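Local coordinates for aggregation suppressing protein (Salmonella enterica subsp. enterica serovar Typhimurium, PDB 4ZJ9), which probably acts as a small heat shock protein chaperone that suppresses protein aggregation, its alpha-crystallin domain forming a dimer, at residues T90-Q94 / T95-Y99. Sequence-based numbering, arbitrary orientation.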
loop_
_atom_site.group_PDB
_atom_site.type_symbol
_atom_site.label_atom_id
_atom_site.label_comp_id
_atom_site.label_asym_id
_atom_site.label_seq_id
_atom_site.Cartn_x
_atom_site.Cartn_y
_atom_site.Cartn_z
ATOM N N THR A 90 3.895 -4.313 19.841
ATOM C CA THR A 90 2.675 -4.878 20.255
ATOM C C THR A 90 3.037 -6.386 20.476
ATOM O O THR A 90 3.844 -6.957 19.728
ATOM C CB THR A 90 1.655 -4.646 19.114
ATOM O OG1 THR A 90 0.457 -5.388 19.357
ATOM C CG2 THR A 90 2.228 -5.063 17.745
ATOM N N VAL A 91 2.489 -7.012 21.513
ATOM C CA VAL A 91 2.623 -8.471 21.676
ATOM C C VAL A 91 1.811 -9.212 20.623
ATOM O O VAL A 91 0.614 -8.978 20.520
ATOM C CB VAL A 91 2.189 -8.952 23.068
ATOM C CG1 VAL A 91 2.202 -10.491 23.094
ATOM C CG2 VAL A 91 3.086 -8.329 24.159
ATOM N N GLU A 92 2.445 -10.121 19.887
ATOM C CA GLU A 92 1.802 -10.793 18.788
ATOM C C GLU A 92 1.827 -12.292 18.945
ATOM O O GLU A 92 2.895 -12.932 18.965
ATOM C CB GLU A 92 2.433 -10.341 17.505
ATOM C CG GLU A 92 2.108 -8.872 17.308
ATOM C CD GLU A 92 2.326 -8.378 15.913
ATOM O OE1 GLU A 92 3.282 -8.852 15.277
ATOM O OE2 GLU A 92 1.549 -7.505 15.476
ATOM N N ASP A 93 0.631 -12.858 19.089
ATOM C CA ASP A 93 0.476 -14.229 19.359
ATOM C C ASP A 93 0.727 -14.961 18.076
ATOM O O ASP A 93 -0.053 -14.884 17.164
ATOM C CB ASP A 93 -0.932 -14.532 19.960
ATOM C CG ASP A 93 -1.052 -15.990 20.441
ATOM O OD1 ASP A 93 -0.193 -16.805 20.055
ATOM O OD2 ASP A 93 -2.032 -16.342 21.122
ATOM N N GLN A 94 1.806 -15.707 18.014
ATOM C CA GLN A 94 2.262 -16.291 16.751
ATOM C C GLN A 94 1.355 -17.438 16.287
ATOM O O GLN A 94 1.418 -17.835 15.120
ATOM C CB GLN A 94 3.739 -16.740 16.819
ATOM C CG GLN A 94 4.752 -15.663 17.220
ATOM C CD GLN A 94 4.793 -14.465 16.263
ATOM O OE1 GLN A 94 5.279 -14.584 15.137
ATOM N NE2 GLN A 94 4.296 -13.304 16.715
ATOM N N THR A 95 0.524 -17.959 17.191
ATOM C CA THR A 95 -0.516 -18.890 16.815
ATOM C C THR A 95 -1.597 -18.273 15.880
ATOM O O THR A 95 -2.041 -18.948 14.923
ATOM C CB THR A 95 -1.180 -19.538 18.057
ATOM O OG1 THR A 95 -1.829 -20.756 17.675
ATOM C CG2 THR A 95 -2.202 -18.650 18.711
ATOM N N HIS A 96 -1.989 -17.009 16.165
ATOM C CA HIS A 96 -2.939 -16.226 15.349
ATOM C C HIS A 96 -2.399 -15.906 13.983
ATOM O O HIS A 96 -3.128 -15.493 13.110
ATOM C CB HIS A 96 -3.255 -14.865 15.973
ATOM C CG HIS A 96 -4.073 -14.933 17.219
ATOM N ND1 HIS A 96 -4.410 -16.117 17.842
ATOM C CD2 HIS A 96 -4.579 -13.945 17.993
ATOM C CE1 HIS A 96 -5.122 -15.856 18.923
ATOM N NE2 HIS A 96 -5.230 -14.546 19.046
ATOM N N TRP A 97 -1.096 -16.001 13.818
ATOM C CA TRP A 97 -0.473 -15.722 12.552
ATOM C C TRP A 97 -0.336 -17.044 11.893
ATOM O O TRP A 97 0.295 -17.953 12.423
ATOM C CB TRP A 97 0.873 -15.029 12.732
ATOM C CG TRP A 97 0.617 -13.608 13.149
ATOM C CD1 TRP A 97 0.425 -13.128 14.417
ATOM C CD2 TRP A 97 0.394 -12.518 12.269
ATOM N NE1 TRP A 97 0.141 -11.786 14.387
ATOM C CE2 TRP A 97 0.132 -11.379 13.076
ATOM C CE3 TRP A 97 0.415 -12.382 10.873
ATOM C CZ2 TRP A 97 -0.116 -10.128 12.528
ATOM C CZ3 TRP A 97 0.192 -11.153 10.343
ATOM C CH2 TRP A 97 -0.067 -10.030 11.162
ATOM N N ILE A 98 -1.021 -17.165 10.773
ATOM C CA ILE A 98 -0.926 -18.324 9.922
ATOM C C ILE A 98 0.182 -18.091 8.894
ATOM O O ILE A 98 1.035 -18.996 8.603
ATOM C CB ILE A 98 -2.258 -18.577 9.230
ATOM C CG1 ILE A 98 -3.317 -18.969 10.269
ATOM C CG2 ILE A 98 -2.051 -19.641 8.177
ATOM C CD1 ILE A 98 -4.742 -19.124 9.723
ATOM N N TYR A 99 0.203 -16.868 8.366
ATOM C CA TYR A 99 1.150 -16.498 7.332
ATOM C C TYR A 99 1.319 -15.001 7.360
ATOM O O TYR A 99 0.343 -14.260 7.510
ATOM C CB TYR A 99 0.667 -16.941 5.975
ATOM C CG TYR A 99 1.539 -16.444 4.891
ATOM C CD1 TYR A 99 2.844 -16.911 4.761
ATOM C CD2 TYR A 99 1.109 -15.483 4.031
ATOM C CE1 TYR A 99 3.679 -16.402 3.800
ATOM C CE2 TYR A 99 1.938 -15.000 3.037
ATOM C CZ TYR A 99 3.205 -15.456 2.932
ATOM O OH TYR A 99 4.000 -14.969 1.943
#
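D93 and H96 bracket a type I beta turn in the long loop leading into strand 97-100 of the alpha-crystallin domain, and the same aspartate also forms an Asx turn with T95. The segment illustrates how one residue can serve as acceptor at both its side chain and its backbone. Carboxylate oxygen OD1 of D93 takes the N-H of T95 at 3.2 Å, with an angle of 151° at the hydrogen, and is met from above the carboxylate plane. The carboxylate reaches that donor because CG stands anti to the backbone N (chi1 -172°), beside the carbonyl carbon. Carbonyl O of D93 receives the N of H96 at 3.0 Å, in a weak, bent bond that closes the turn; one residue on, W97 N is held weakly by Q94 O at 3.4 Å. D93 O has a further neighbour in W97 CD1, 3.3 Å away at the indole edge. Above one imidazole face, towards the rim, sits D93 OD2, 3.8 Å from H96 CE1, while D93 CB makes a CH-pi contact with the same ring. Any positive charge on H96 would probably suit this neighbour.

On strand 97-100, W97 pairs in an antiparallel ladder with a strand of the second subunit, extending the sheet across the dimer interface. E92 OE1 is satisfied by a salt bridge to R100, whose cation also packs against the W97 indole, while E92 CB lies obliquely by that ring. Q94 bends at chi2 and returns its amide to the chain: NE2 donates to E92 O at 2.7 Å and 163°, with the acceptor close to the amide plane of Q94 but the donor above the carbonyl plane of E92.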